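Local coordinates for paraflagellar rod component (PDB 2Q0X), which is of unknown function but adopts the alpha/beta hydrolase fold and is named a component of the paraflagellar rod of Trypanosoma brucei, at residues Ser134-Ile139 / Glu296-Thr301; Arg39-Val44 / Glu62-Asp67; Glu249-His254 / Val260-Phe265; Asp96-Leu101 / Ser129-Ser134. All coordinates share one frame; numbering follows the deposited sequence.

Interaction 1 (Ser134-Ile139 / Glu296-Thr301); sequences SITRVI and EFRTET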
loop_
_atom_site.group_PDB
_atom_site.type_symbol
_atom_site.label_atom_id
_atom_site.label_comp_id
_atom_site.label_asym_id
_atom_site.label_seq_id
_atom_site.Cartn_x
_atom_site.Cartn_y
_atom_site.Cartn_z
ATOM N N SER A 134 -3.488 -26.571 -7.467
ATOM C CA SER A 134 -4.629 -25.858 -6.924
ATOM C C SER A 134 -4.974 -24.562 -7.692
ATOM O O SER A 134 -6.017 -23.944 -7.451
ATOM C CB SER A 134 -4.391 -25.617 -5.429
ATOM O OG SER A 134 -4.274 -26.872 -4.754
ATOM N N ILE A 135 -4.121 -24.156 -8.634
ATOM C CA ILE A 135 -4.392 -22.973 -9.461
ATOM C C ILE A 135 -5.111 -23.447 -10.746
ATOM O O ILE A 135 -4.482 -23.975 -11.672
ATOM C CB ILE A 135 -3.082 -22.181 -9.737
ATOM C CG1 ILE A 135 -2.454 -21.747 -8.398
ATOM C CG2 ILE A 135 -3.352 -20.962 -10.653
ATOM C CD1 ILE A 135 -1.034 -21.200 -8.485
ATOM N N THR A 136 -6.437 -23.325 -10.772
ATOM C CA THR A 136 -7.258 -24.011 -11.782
ATOM C C THR A 136 -7.751 -23.105 -12.911
ATOM O O THR A 136 -8.272 -23.574 -13.916
ATOM C CB THR A 136 -8.475 -24.720 -11.136
ATOM O OG1 THR A 136 -9.205 -23.784 -10.353
ATOM C CG2 THR A 136 -8.051 -25.889 -10.252
ATOM N N ARG A 137 -7.586 -21.807 -12.739
ATOM C CA ARG A 137 -8.000 -20.831 -13.743
ATOM C C ARG A 137 -7.110 -19.643 -13.606
ATOM O O ARG A 137 -6.670 -19.311 -12.520
ATOM C CB ARG A 137 -9.462 -20.366 -13.554
ATOM C CG ARG A 137 -10.520 -21.325 -14.049
ATOM C CD ARG A 137 -10.963 -22.274 -12.956
ATOM N NE ARG A 137 -11.271 -23.629 -13.462
ATOM C CZ ARG A 137 -12.494 -24.091 -13.637
ATOM N NH1 ARG A 137 -13.535 -23.325 -13.394
ATOM N NH2 ARG A 137 -12.684 -25.313 -14.047
ATOM N N VAL A 138 -6.847 -19.006 -14.735
ATOM C CA VAL A 138 -6.094 -17.783 -14.766
ATOM C C VAL A 138 -6.884 -16.744 -15.568
ATOM O O VAL A 138 -7.438 -17.040 -16.617
ATOM C CB VAL A 138 -4.677 -18.010 -15.349
ATOM C CG1 VAL A 138 -3.936 -16.712 -15.453
ATOM C CG2 VAL A 138 -3.870 -19.042 -14.463
ATOM N N ILE A 139 -6.937 -15.525 -15.045
ATOM C CA ILE A 139 -7.562 -14.401 -15.730
ATOM C C ILE A 139 -6.558 -13.265 -15.770
ATOM O O ILE A 139 -6.086 -12.833 -14.732
ATOM C CB ILE A 139 -8.852 -13.904 -14.978
ATOM C CG1 ILE A 139 -9.879 -15.031 -14.817
ATOM C CG2 ILE A 139 -9.431 -12.660 -15.676
ATOM C CD1 ILE A 139 -10.743 -14.938 -13.537
ATOM N N GLU A 296 -18.670 -26.073 -16.235
ATOM C CA GLU A 296 -19.509 -26.922 -17.079
ATOM C C GLU A 296 -18.635 -27.874 -17.860
ATOM O O GLU A 296 -18.870 -29.075 -17.848
ATOM C CB GLU A 296 -20.372 -26.103 -18.080
ATOM N N PHE A 297 -17.617 -27.340 -18.524
ATOM C CA PHE A 297 -16.717 -28.181 -19.293
ATOM C C PHE A 297 -16.110 -29.274 -18.430
ATOM O O PHE A 297 -16.072 -30.424 -18.842
ATOM C CB PHE A 297 -15.597 -27.392 -19.974
ATOM C CG PHE A 297 -14.721 -28.256 -20.836
ATOM C CD1 PHE A 297 -15.109 -28.580 -22.132
ATOM C CD2 PHE A 297 -13.535 -28.791 -20.336
ATOM C CE1 PHE A 297 -14.309 -29.412 -22.940
ATOM C CE2 PHE A 297 -12.728 -29.614 -21.125
ATOM C CZ PHE A 297 -13.117 -29.929 -22.431
ATOM N N ARG A 298 -15.639 -28.919 -17.235
ATOM C CA ARG A 298 -14.985 -29.912 -16.367
ATOM C C ARG A 298 -15.954 -31.021 -15.905
ATOM O O ARG A 298 -15.540 -32.165 -15.728
ATOM C CB ARG A 298 -14.299 -29.254 -15.161
ATOM C CG ARG A 298 -14.959 -29.550 -13.834
ATOM C CD ARG A 298 -14.899 -28.386 -12.879
ATOM N NE ARG A 298 -13.539 -28.055 -12.493
ATOM C CZ ARG A 298 -13.226 -27.261 -11.471
ATOM N NH1 ARG A 298 -14.181 -26.726 -10.714
ATOM N NH2 ARG A 298 -11.948 -27.011 -11.202
ATOM N N THR A 299 -17.227 -30.673 -15.711
ATOM C CA THR A 299 -18.238 -31.624 -15.218
ATOM C C THR A 299 -18.579 -32.711 -16.254
ATOM O O THR A 299 -19.137 -33.762 -15.911
ATOM C CB THR A 299 -19.519 -30.879 -14.770
ATOM O OG1 THR A 299 -19.170 -29.865 -13.816
ATOM C CG2 THR A 299 -20.528 -31.835 -14.136
ATOM N N GLU A 300 -18.249 -32.440 -17.515
ATOM C CA GLU A 300 -18.271 -33.440 -18.571
ATOM C C GLU A 300 -16.872 -34.079 -18.676
ATOM O O GLU A 300 -15.952 -33.429 -19.191
ATOM C CB GLU A 300 -18.647 -32.771 -19.897
ATOM N N THR A 301 -16.665 -35.312 -18.189
ATOM C CA THR A 301 -17.652 -36.130 -17.459
ATOM C C THR A 301 -17.217 -36.331 -16.004
ATOM O O THR A 301 -16.734 -35.393 -15.351
ATOM C CB THR A 301 -17.833 -37.517 -18.105
#
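In this alpha/beta hydrolase fold, the beginning of central strand 135-143 faces the end of C-terminal helix 280-299, and the two meet through R137 and R298. NH2 of R137 lies over one face of the R298 guanidinium, 3.1 Å above its plane and displaced toward the rim. NH2 of R137 is 3.3 Å from NE of R298 and equally 3.3 Å from CZ of R298. With the two planes tilted 34° apart, the groups form a partial, offset overlap, and no hydrogen bond joins them. The R137 chain, bent at chi2 and chi3, swings out from the strand to reach the helix; R137 NE makes a weak bond (3.0 Å) back to T136 O. T136 adds a looser contact: its CB lies 4.2 Å from R298 NH2, the two side chains crossing at about a right angle.

Acidic neighbours probably make the closeness of the two guanidinium groups tolerable. R298 NH2 forms a salt bridge with E109, which also receives a hydrogen bond from T136 OG1, while R137 NH1 forms a salt bridge with D295. The carboxylates would offset the charge and probably limit how the two guanidinium groups can turn.

Strand 135-143 runs between parallel strands 110-115 and 227-232, bonded through R137 to L112 and through V138 to L228. I135 packs on helix 87-104 and V138 on helix 119-128, whereas R137 extends toward helix 280-299, so the strand is sandwiched between helices of the three-layer fold.

Interaction 2 (Arg39-Val44 / Glu62-Asp67); sequences RCVLWV and EELQGD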
loop_
_atom_site.group_PDB
_atom_site.type_symbol
_atom_site.label_atom_id
_atom_site.label_comp_id
_atom_site.label_asym_id
_atom_site.label_seq_id
_atom_site.Cartn_x
_atom_site.Cartn_y
_atom_site.Cartn_z
ATOM N N ARG A 39 -13.516 -21.947 -2.504
ATOM C CA ARG A 39 -12.513 -21.634 -3.510
ATOM C C ARG A 39 -12.545 -20.133 -3.719
ATOM O O ARG A 39 -13.531 -19.497 -3.387
ATOM C CB ARG A 39 -12.806 -22.360 -4.821
ATOM C CG ARG A 39 -14.209 -22.119 -5.358
ATOM C CD ARG A 39 -14.488 -22.937 -6.579
ATOM N NE ARG A 39 -15.774 -22.597 -7.180
ATOM C CZ ARG A 39 -16.215 -23.104 -8.331
ATOM N NH1 ARG A 39 -15.486 -23.983 -9.008
ATOM N NH2 ARG A 39 -17.408 -22.740 -8.800
ATOM N N CYS A 40 -11.479 -19.564 -4.272
ATOM C CA CYS A 40 -11.399 -18.117 -4.389
ATOM C C CYS A 40 -10.799 -17.618 -5.688
ATOM O O CYS A 40 -9.932 -18.257 -6.284
ATOM C CB CYS A 40 -10.615 -17.519 -3.200
ATOM S SG CYS A 40 -8.859 -17.984 -3.070
ATOM N N VAL A 41 -11.276 -16.449 -6.117
ATOM C CA VAL A 41 -10.533 -15.617 -7.039
ATOM C C VAL A 41 -9.555 -14.738 -6.236
ATOM O O VAL A 41 -9.954 -14.070 -5.286
ATOM C CB VAL A 41 -11.468 -14.742 -7.874
ATOM C CG1 VAL A 41 -10.658 -13.774 -8.743
ATOM C CG2 VAL A 41 -12.379 -15.642 -8.722
ATOM N N LEU A 42 -8.271 -14.796 -6.598
ATOM C CA LEU A 42 -7.233 -14.019 -5.971
ATOM C C LEU A 42 -6.710 -12.996 -6.967
ATOM O O LEU A 42 -6.182 -13.355 -8.039
ATOM C CB LEU A 42 -6.096 -14.922 -5.513
ATOM C CG LEU A 42 -4.833 -14.260 -4.944
ATOM C CD1 LEU A 42 -5.181 -13.325 -3.796
ATOM C CD2 LEU A 42 -3.790 -15.346 -4.518
ATOM N N TRP A 43 -6.797 -11.729 -6.567
ATOM C CA TRP A 43 -6.382 -10.610 -7.394
ATOM C C TRP A 43 -5.042 -10.010 -6.932
ATOM O O TRP A 43 -4.844 -9.736 -5.762
ATOM C CB TRP A 43 -7.453 -9.518 -7.399
ATOM C CG TRP A 43 -6.993 -8.292 -8.124
ATOM C CD1 TRP A 43 -6.971 -8.101 -9.475
ATOM C CD2 TRP A 43 -6.450 -7.102 -7.546
ATOM N NE1 TRP A 43 -6.460 -6.874 -9.769
ATOM C CE2 TRP A 43 -6.121 -6.241 -8.601
ATOM C CE3 TRP A 43 -6.202 -6.686 -6.239
ATOM C CZ2 TRP A 43 -5.576 -4.984 -8.392
ATOM C CZ3 TRP A 43 -5.650 -5.443 -6.036
ATOM C CH2 TRP A 43 -5.343 -4.608 -7.107
ATOM N N VAL A 44 -4.153 -9.796 -7.890
ATOM C CA VAL A 44 -2.934 -9.036 -7.695
ATOM C C VAL A 44 -2.824 -8.052 -8.870
ATOM O O VAL A 44 -3.193 -8.353 -9.997
ATOM C CB VAL A 44 -1.660 -9.999 -7.532
ATOM C CG1 VAL A 44 -1.312 -10.699 -8.774
ATOM C CG2 VAL A 44 -0.482 -9.230 -7.006
ATOM N N GLU A 62 -19.751 -9.541 -5.115
ATOM C CA GLU A 62 -21.156 -9.732 -4.834
ATOM C C GLU A 62 -21.784 -10.822 -5.718
ATOM O O GLU A 62 -22.505 -11.700 -5.229
ATOM C CB GLU A 62 -21.878 -8.391 -5.042
ATOM C CG GLU A 62 -23.183 -8.255 -4.376
ATOM C CD GLU A 62 -23.702 -6.822 -4.485
ATOM O OE1 GLU A 62 -24.108 -6.431 -5.616
ATOM O OE2 GLU A 62 -23.689 -6.091 -3.451
ATOM N N GLU A 63 -21.510 -10.743 -7.017
ATOM C CA GLU A 63 -22.025 -11.716 -7.985
ATOM C C GLU A 63 -21.445 -13.107 -7.776
ATOM O O GLU A 63 -22.170 -14.086 -7.886
ATOM C CB GLU A 63 -21.787 -11.244 -9.421
ATOM C CG GLU A 63 -22.706 -10.100 -9.840
ATOM C CD GLU A 63 -24.186 -10.485 -9.805
ATOM O OE1 GLU A 63 -24.536 -11.628 -10.213
ATOM O OE2 GLU A 63 -24.998 -9.634 -9.375
ATOM N N LEU A 64 -20.156 -13.165 -7.431
ATOM C CA LEU A 64 -19.451 -14.415 -7.113
ATOM C C LEU A 64 -19.912 -15.095 -5.828
ATOM O O LEU A 64 -19.681 -16.288 -5.645
ATOM C CB LEU A 64 -17.934 -14.147 -6.999
ATOM C CG LEU A 64 -17.159 -13.888 -8.299
ATOM C CD1 LEU A 64 -15.771 -13.354 -8.009
ATOM C CD2 LEU A 64 -17.108 -15.167 -9.136
ATOM N N GLN A 65 -20.539 -14.332 -4.935
ATOM C CA GLN A 65 -20.863 -14.790 -3.587
ATOM C C GLN A 65 -21.663 -16.089 -3.596
ATOM O O GLN A 65 -22.640 -16.217 -4.332
ATOM C CB GLN A 65 -21.661 -13.716 -2.852
ATOM C CG GLN A 65 -21.843 -13.994 -1.375
ATOM C CD GLN A 65 -23.289 -14.041 -0.982
ATOM O OE1 GLN A 65 -23.764 -13.201 -0.200
ATOM N NE2 GLN A 65 -24.020 -15.024 -1.522
ATOM N N GLY A 66 -21.247 -17.033 -2.751
ATOM C CA GLY A 66 -21.819 -18.371 -2.718
ATOM C C GLY A 66 -21.096 -19.358 -3.618
ATOM O O GLY A 66 -21.291 -20.572 -3.492
ATOM N N ASP A 67 -20.249 -18.850 -4.513
ATOM C CA ASP A 67 -19.635 -19.672 -5.554
ATOM C C ASP A 67 -18.107 -19.554 -5.485
ATOM O O ASP A 67 -17.414 -20.561 -5.341
ATOM C CB ASP A 67 -20.181 -19.256 -6.926
ATOM C CG ASP A 67 -19.806 -20.219 -8.020
ATOM O OD1 ASP A 67 -19.634 -21.416 -7.726
ATOM O OD2 ASP A 67 -19.680 -19.784 -9.184
#
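R39 takes hold of D67 side-on, using NE and one terminal nitrogen for two different atoms. R39 NE donates to the backbone O of D67 over 3.2 Å in a nearly straight bond (170°), and that oxygen lies in the guanidinium plane. R39 NH2 reaches D67 OD1 at 2.8 Å, completing a salt bridge. NE lies above the D67 carbonyl plane and NH2 above the carboxylate plane, and the guanidinium and carboxylate are turned 62° from each other. CG of R39 sits between backbone N and carbonyl carbon (chi1 54°), and from there the chain runs extended, R39 CG grazing D67 O at 3.6 Å. NH1 of R39 forms salt bridges with E109 and D295, so acceptors at both NH1 and the NE/NH2 side restrain the rotation of the group.

Deeper in, V41 CG2 meets L64 CD1 at 4.2 Å, the side chains crossing at about a right angle. Between the two contacts the chain turns through G66, whose phi is positive; D67 N bonds to L64 O at 2.9 Å and brings the aspartate round to face R39.

The contact belongs to the beta-alpha-beta crossover of strand 40-44, helix 57-64 and strand 69-73. Strand 40-44 lies between parallel strands 69-73 and 110-115, and L291 of helix 280-299 touches both V41 and L64, closing the layer on this face of the sheet.

Interaction 3 (Glu249-His254 / Val260-Phe265); sequences EGVRDH and VTVSYF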
loop_
_atom_site.group_PDB
_atom_site.type_symbol
_atom_site.label_atom_id
_atom_site.label_comp_id
_atom_site.label_asym_id
_atom_site.label_seq_id
_atom_site.Cartn_x
_atom_site.Cartn_y
_atom_site.Cartn_z
ATOM N N GLU A 249 -4.901 -16.764 -32.899
ATOM C CA GLU A 249 -4.147 -17.919 -33.357
ATOM C C GLU A 249 -2.915 -18.234 -32.498
ATOM O O GLU A 249 -2.666 -19.401 -32.157
ATOM C CB GLU A 249 -3.730 -17.708 -34.815
ATOM C CG GLU A 249 -3.016 -18.890 -35.412
ATOM C CD GLU A 249 -2.589 -18.655 -36.833
ATOM O OE1 GLU A 249 -3.361 -18.040 -37.604
ATOM O OE2 GLU A 249 -1.484 -19.121 -37.182
ATOM N N GLY A 250 -2.141 -17.206 -32.157
ATOM C CA GLY A 250 -0.939 -17.379 -31.345
ATOM C C GLY A 250 -1.225 -17.880 -29.950
ATOM O O GLY A 250 -0.525 -18.759 -29.430
ATOM N N VAL A 251 -2.256 -17.328 -29.326
ATOM C CA VAL A 251 -2.631 -17.737 -27.996
ATOM C C VAL A 251 -3.177 -19.168 -27.996
ATOM O O VAL A 251 -2.769 -19.968 -27.166
ATOM C CB VAL A 251 -3.622 -16.707 -27.319
ATOM C CG1 VAL A 251 -4.106 -17.246 -25.991
ATOM C CG2 VAL A 251 -2.940 -15.315 -27.129
ATOM N N ARG A 252 -4.055 -19.507 -28.936
ATOM C CA ARG A 252 -4.617 -20.865 -29.022
ATOM C C ARG A 252 -3.606 -21.967 -29.294
ATOM O O ARG A 252 -3.744 -23.104 -28.794
ATOM C CB ARG A 252 -5.659 -20.941 -30.120
ATOM C CG ARG A 252 -6.939 -20.224 -29.792
ATOM C CD ARG A 252 -7.907 -20.409 -30.943
ATOM N NE ARG A 252 -9.238 -19.861 -30.674
ATOM C CZ ARG A 252 -10.207 -19.764 -31.584
ATOM N NH1 ARG A 252 -10.005 -20.166 -32.839
ATOM N NH2 ARG A 252 -11.385 -19.251 -31.242
ATOM N N ASP A 253 -2.613 -21.645 -30.124
ATOM C CA ASP A 253 -1.626 -22.625 -30.549
ATOM C C ASP A 253 -0.469 -22.798 -29.568
ATOM O O ASP A 253 0.272 -23.788 -29.652
ATOM C CB ASP A 253 -1.069 -22.236 -31.920
ATOM C CG ASP A 253 -2.074 -22.428 -33.039
ATOM O OD1 ASP A 253 -3.228 -22.802 -32.765
ATOM O OD2 ASP A 253 -1.705 -22.181 -34.200
ATOM N N HIS A 254 -0.295 -21.826 -28.672
ATOM C CA HIS A 254 0.865 -21.795 -27.791
ATOM C C HIS A 254 0.567 -21.748 -26.318
ATOM O O HIS A 254 1.475 -21.861 -25.524
ATOM C CB HIS A 254 1.811 -20.665 -28.209
ATOM C CG HIS A 254 2.318 -20.826 -29.607
ATOM N ND1 HIS A 254 1.869 -20.054 -30.657
ATOM C CD2 HIS A 254 3.190 -21.711 -30.139
ATOM C CE1 HIS A 254 2.456 -20.446 -31.773
ATOM N NE2 HIS A 254 3.257 -21.456 -31.486
ATOM N N VAL A 260 -8.573 -21.529 -23.867
ATOM C CA VAL A 260 -8.218 -20.135 -23.746
ATOM C C VAL A 260 -9.299 -19.291 -24.428
ATOM O O VAL A 260 -9.780 -19.630 -25.499
ATOM C CB VAL A 260 -6.770 -19.828 -24.257
ATOM C CG1 VAL A 260 -6.516 -20.408 -25.577
ATOM C CG2 VAL A 260 -6.518 -18.309 -24.293
ATOM N N THR A 261 -9.710 -18.227 -23.750
ATOM C CA THR A 261 -10.693 -17.272 -24.261
ATOM C C THR A 261 -9.994 -15.928 -24.355
ATOM O O THR A 261 -9.302 -15.528 -23.422
ATOM C CB THR A 261 -11.893 -17.154 -23.316
ATOM O OG1 THR A 261 -12.541 -18.429 -23.210
ATOM C CG2 THR A 261 -12.892 -16.098 -23.812
ATOM N N VAL A 262 -10.143 -15.258 -25.496
ATOM C CA VAL A 262 -9.561 -13.938 -25.695
ATOM C C VAL A 262 -10.701 -12.969 -25.963
ATOM O O VAL A 262 -11.392 -13.087 -26.971
ATOM C CB VAL A 262 -8.539 -13.909 -26.853
ATOM C CG1 VAL A 262 -7.954 -12.514 -27.002
ATOM C CG2 VAL A 262 -7.420 -14.961 -26.624
ATOM N N SER A 263 -10.916 -12.038 -25.029
ATOM C CA SER A 263 -12.028 -11.082 -25.140
ATOM C C SER A 263 -11.503 -9.652 -25.099
ATOM O O SER A 263 -10.506 -9.345 -24.407
ATOM C CB SER A 263 -13.047 -11.269 -24.009
ATOM O OG SER A 263 -13.715 -12.516 -24.097
ATOM N N TYR A 264 -12.191 -8.801 -25.848
ATOM C CA TYR A 264 -11.903 -7.385 -25.932
ATOM C C TYR A 264 -12.957 -6.572 -25.152
ATOM O O TYR A 264 -14.147 -6.898 -25.164
ATOM C CB TYR A 264 -11.841 -6.972 -27.407
ATOM C CG TYR A 264 -10.606 -7.532 -28.084
ATOM C CD1 TYR A 264 -10.613 -8.796 -28.674
ATOM C CD2 TYR A 264 -9.416 -6.818 -28.084
ATOM C CE1 TYR A 264 -9.454 -9.320 -29.278
ATOM C CE2 TYR A 264 -8.263 -7.325 -28.680
ATOM C CZ TYR A 264 -8.291 -8.567 -29.282
ATOM O OH TYR A 264 -7.141 -9.053 -29.849
ATOM N N PHE A 265 -12.487 -5.543 -24.445
ATOM C CA PHE A 265 -13.335 -4.738 -23.566
ATOM C C PHE A 265 -13.271 -3.266 -23.936
ATOM O O PHE A 265 -12.208 -2.750 -24.300
ATOM C CB PHE A 265 -12.952 -4.985 -22.105
ATOM C CG PHE A 265 -13.143 -6.417 -21.709
ATOM C CD1 PHE A 265 -12.206 -7.380 -22.070
ATOM C CD2 PHE A 265 -14.303 -6.826 -21.066
ATOM C CE1 PHE A 265 -12.408 -8.710 -21.763
ATOM C CE2 PHE A 265 -14.504 -8.155 -20.759
ATOM C CZ PHE A 265 -13.548 -9.097 -21.106
#
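V260 overlaps the flank of helix 241-254, with its two methyl branches spread across V251 and R252. Its CG1 branch, set between backbone N and carbonyl carbon (chi1 49°), reaches over the helix backbone to R252 CA at 4.0 Å and touches the aliphatic base of the arginine, R252 CG, at 4.2 Å. The same V260 CG1 lies 4.0 Å from V251 CG1. The CG2 branch of V260 also faces V251 CG1, but the model places these two methyls implausibly close, so that detail is doubtful. V251 CG1 is the methyl that the helix presents to the strand: it stands anti to the backbone N (chi1 174°) and meets V262 CG2 at 4.1 Å as well. One valine of the helix thus faces two valines of the strand, two positions apart on the same face, in a wholly apolar contact.

At the helix end, H254 turns its ring back so that H254 ND1 donates to G250 O at 3.0 Å, on a lone pair in the carbonyl plane. That oxygen also takes a weak backbone bond from H254 N. F213 stacks on the H254 ring.

The helical segment 249-254 and strand 260-264 run nearly antiparallel (166°), their axes approaching to 8.8 Å, as consecutive elements of a beta-alpha-beta unit. The strand returns parallel to 227-232 and forms an outermost strand of the main sheet within the chain. V251 also packs against V204 and C208 of helix 200-209, while F265 packs on E282 and A286 of helix 280-299.

Interaction 4 (Asp96-Leu101 / Ser129-Ser134); sequences DLIGIL and SAHKSS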
loop_
_atom_site.group_PDB
_atom_site.type_symbol
_atom_site.label_atom_id
_atom_site.label_comp_id
_atom_site.label_asym_id
_atom_site.label_seq_id
_atom_site.Cartn_x
_atom_site.Cartn_y
_atom_site.Cartn_z
ATOM N N ASP A 96 3.284 -17.884 -1.285
ATOM C CA ASP A 96 3.108 -18.045 0.158
ATOM C C ASP A 96 1.664 -17.742 0.598
ATOM O O ASP A 96 1.116 -18.413 1.467
ATOM C CB ASP A 96 4.086 -17.135 0.934
ATOM C CG ASP A 96 5.571 -17.466 0.660
ATOM O OD1 ASP A 96 5.861 -18.598 0.189
ATOM O OD2 ASP A 96 6.452 -16.593 0.924
ATOM N N LEU A 97 1.043 -16.725 0.015
ATOM C CA LEU A 97 -0.361 -16.434 0.325
ATOM C C LEU A 97 -1.272 -17.558 -0.194
ATOM O O LEU A 97 -2.167 -18.012 0.517
ATOM C CB LEU A 97 -0.784 -15.075 -0.251
ATOM C CG LEU A 97 -2.264 -14.726 -0.090
ATOM C CD1 LEU A 97 -2.704 -14.881 1.397
ATOM C CD2 LEU A 97 -2.618 -13.340 -0.700
ATOM N N ILE A 98 -1.032 -18.011 -1.420
ATOM C CA ILE A 98 -1.778 -19.142 -1.964
ATOM C C ILE A 98 -1.728 -20.346 -1.012
ATOM O O ILE A 98 -2.761 -20.930 -0.692
ATOM C CB ILE A 98 -1.308 -19.528 -3.376
ATOM C CG1 ILE A 98 -1.615 -18.391 -4.362
ATOM C CG2 ILE A 98 -1.984 -20.836 -3.851
ATOM C CD1 ILE A 98 -1.000 -18.605 -5.780
ATOM N N GLY A 99 -0.530 -20.701 -0.550
ATOM C CA GLY A 99 -0.369 -21.713 0.465
ATOM C C GLY A 99 -1.192 -21.508 1.729
ATOM O O GLY A 99 -1.819 -22.454 2.243
ATOM N N ILE A 100 -1.170 -20.286 2.251
ATOM C CA ILE A 100 -1.980 -19.920 3.414
ATOM C C ILE A 100 -3.474 -20.106 3.133
ATOM O O ILE A 100 -4.200 -20.699 3.917
ATOM C CB ILE A 100 -1.709 -18.460 3.825
ATOM C CG1 ILE A 100 -0.350 -18.353 4.520
ATOM C CG2 ILE A 100 -2.864 -17.887 4.702
ATOM C CD1 ILE A 100 0.224 -16.913 4.463
ATOM N N LEU A 101 -3.935 -19.611 2.001
ATOM C CA LEU A 101 -5.344 -19.753 1.645
ATOM C C LEU A 101 -5.802 -21.217 1.534
ATOM O O LEU A 101 -6.903 -21.590 1.978
ATOM C CB LEU A 101 -5.613 -19.046 0.322
ATOM C CG LEU A 101 -5.567 -17.517 0.358
ATOM C CD1 LEU A 101 -5.601 -16.949 -1.035
ATOM C CD2 LEU A 101 -6.739 -16.966 1.215
ATOM N N SER A 129 5.291 -22.209 -9.013
ATOM C CA SER A 129 4.479 -22.372 -7.805
ATOM C C SER A 129 4.672 -23.739 -7.119
ATOM O O SER A 129 4.811 -24.765 -7.786
ATOM C CB SER A 129 2.998 -22.192 -8.109
ATOM O OG SER A 129 2.213 -22.292 -6.931
ATOM N N ALA A 130 4.665 -23.740 -5.789
ATOM C CA ALA A 130 4.572 -24.978 -5.019
ATOM C C ALA A 130 3.140 -25.498 -4.983
ATOM O O ALA A 130 2.890 -26.512 -4.347
ATOM C CB ALA A 130 5.079 -24.759 -3.585
ATOM N N HIS A 131 2.211 -24.793 -5.654
ATOM C CA HIS A 131 0.776 -25.018 -5.521
ATOM C C HIS A 131 0.052 -25.081 -6.858
ATOM O O HIS A 131 -1.157 -24.863 -6.919
ATOM C CB HIS A 131 0.157 -23.910 -4.652
ATOM C CG HIS A 131 0.856 -23.712 -3.337
ATOM N ND1 HIS A 131 1.602 -22.592 -3.049
ATOM C CD2 HIS A 131 0.940 -24.504 -2.249
ATOM C CE1 HIS A 131 2.102 -22.699 -1.831
ATOM N NE2 HIS A 131 1.721 -23.855 -1.328
ATOM N N LYS A 132 0.786 -25.392 -7.921
ATOM C CA LYS A 132 0.256 -25.393 -9.282
ATOM C C LYS A 132 -1.020 -26.233 -9.481
ATOM O O LYS A 132 -1.828 -25.902 -10.355
ATOM C CB LYS A 132 1.305 -25.936 -10.270
ATOM C CG LYS A 132 2.533 -25.061 -10.483
ATOM C CD LYS A 132 3.387 -25.631 -11.607
ATOM C CE LYS A 132 4.877 -25.282 -11.431
ATOM N NZ LYS A 132 5.682 -25.797 -12.583
ATOM N N SER A 133 -1.164 -27.335 -8.729
ATOM C CA SER A 133 -2.348 -28.206 -8.847
ATOM C C SER A 133 -3.629 -27.545 -8.355
ATOM O O SER A 133 -4.726 -27.918 -8.756
ATOM C CB SER A 133 -2.149 -29.527 -8.087
ATOM O OG SER A 133 -1.076 -30.284 -8.643
ATOM N N SER A 134 -3.488 -26.571 -7.467
ATOM C CA SER A 134 -4.629 -25.858 -6.924
ATOM C C SER A 134 -4.974 -24.562 -7.692
ATOM O O SER A 134 -6.017 -23.944 -7.451
ATOM C CB SER A 134 -4.391 -25.617 -5.429
ATOM O OG SER A 134 -4.274 -26.872 -4.754
#
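G99 brings its CA over one face of the H131 imidazole in a CH-pi contact, 3.8 Å from the ring centroid and 29° off the normal. H131 CE1 and NE2 are the nearest ring atoms, each 3.5 Å from G99 CA; with no side chain on G99, the ring can settle close against the helix backbone. H131 CG lies anti to the carbonyl carbon (chi1 -52°), which sends the ring toward the helix. Beside it, I98 CG2 touches H131 CB at 3.8 Å, the two side chains sliding past each other in opposite directions. The opposite face of the H131 ring is covered by A130 CB, centred 4.0 Å above the plane, so the imidazole is sandwiched between a helix and its own preceding residue.

These contacts join helix 87-104 to the connection between helix 119-128 and strand 135-143 of the alpha/beta hydrolase fold. That connection opens with an ST turn, in which S129 OG accepts from H131 N at 2.8 Å; S134 N then bonds to H131 O at 2.9 Å.

Further out, D95 receives bonds from A130 N and, weakly, from H131 ND1, and is hydrogen-bonded to S129 OG. I98 also packs on L42 of strand 40-44 and I135 of strand 135-143, both in the main sheet.

Interactions 1, 2 and 3 all reach the main mixed sheet, whereas interaction 4 joins a helix to the loop leading into one of its strands. Interactions 1 and 2, centres 15 Å apart, meet where R298 and R39 draw close, sharing E109 and D295 as acidic partners. Interactions 1 and 4 share S134 and touch through I135 and I98; interactions 2 and 4 touch through L42 and helix 87-104. Interaction 3 stands apart, about 7 Å from interaction 1 between nearest atoms. Along the chain, 2 closes before 4 and 4 before 1, with 3 nested inside 1. The C-terminal helix thereby packs near strands that lie far earlier in the sequence.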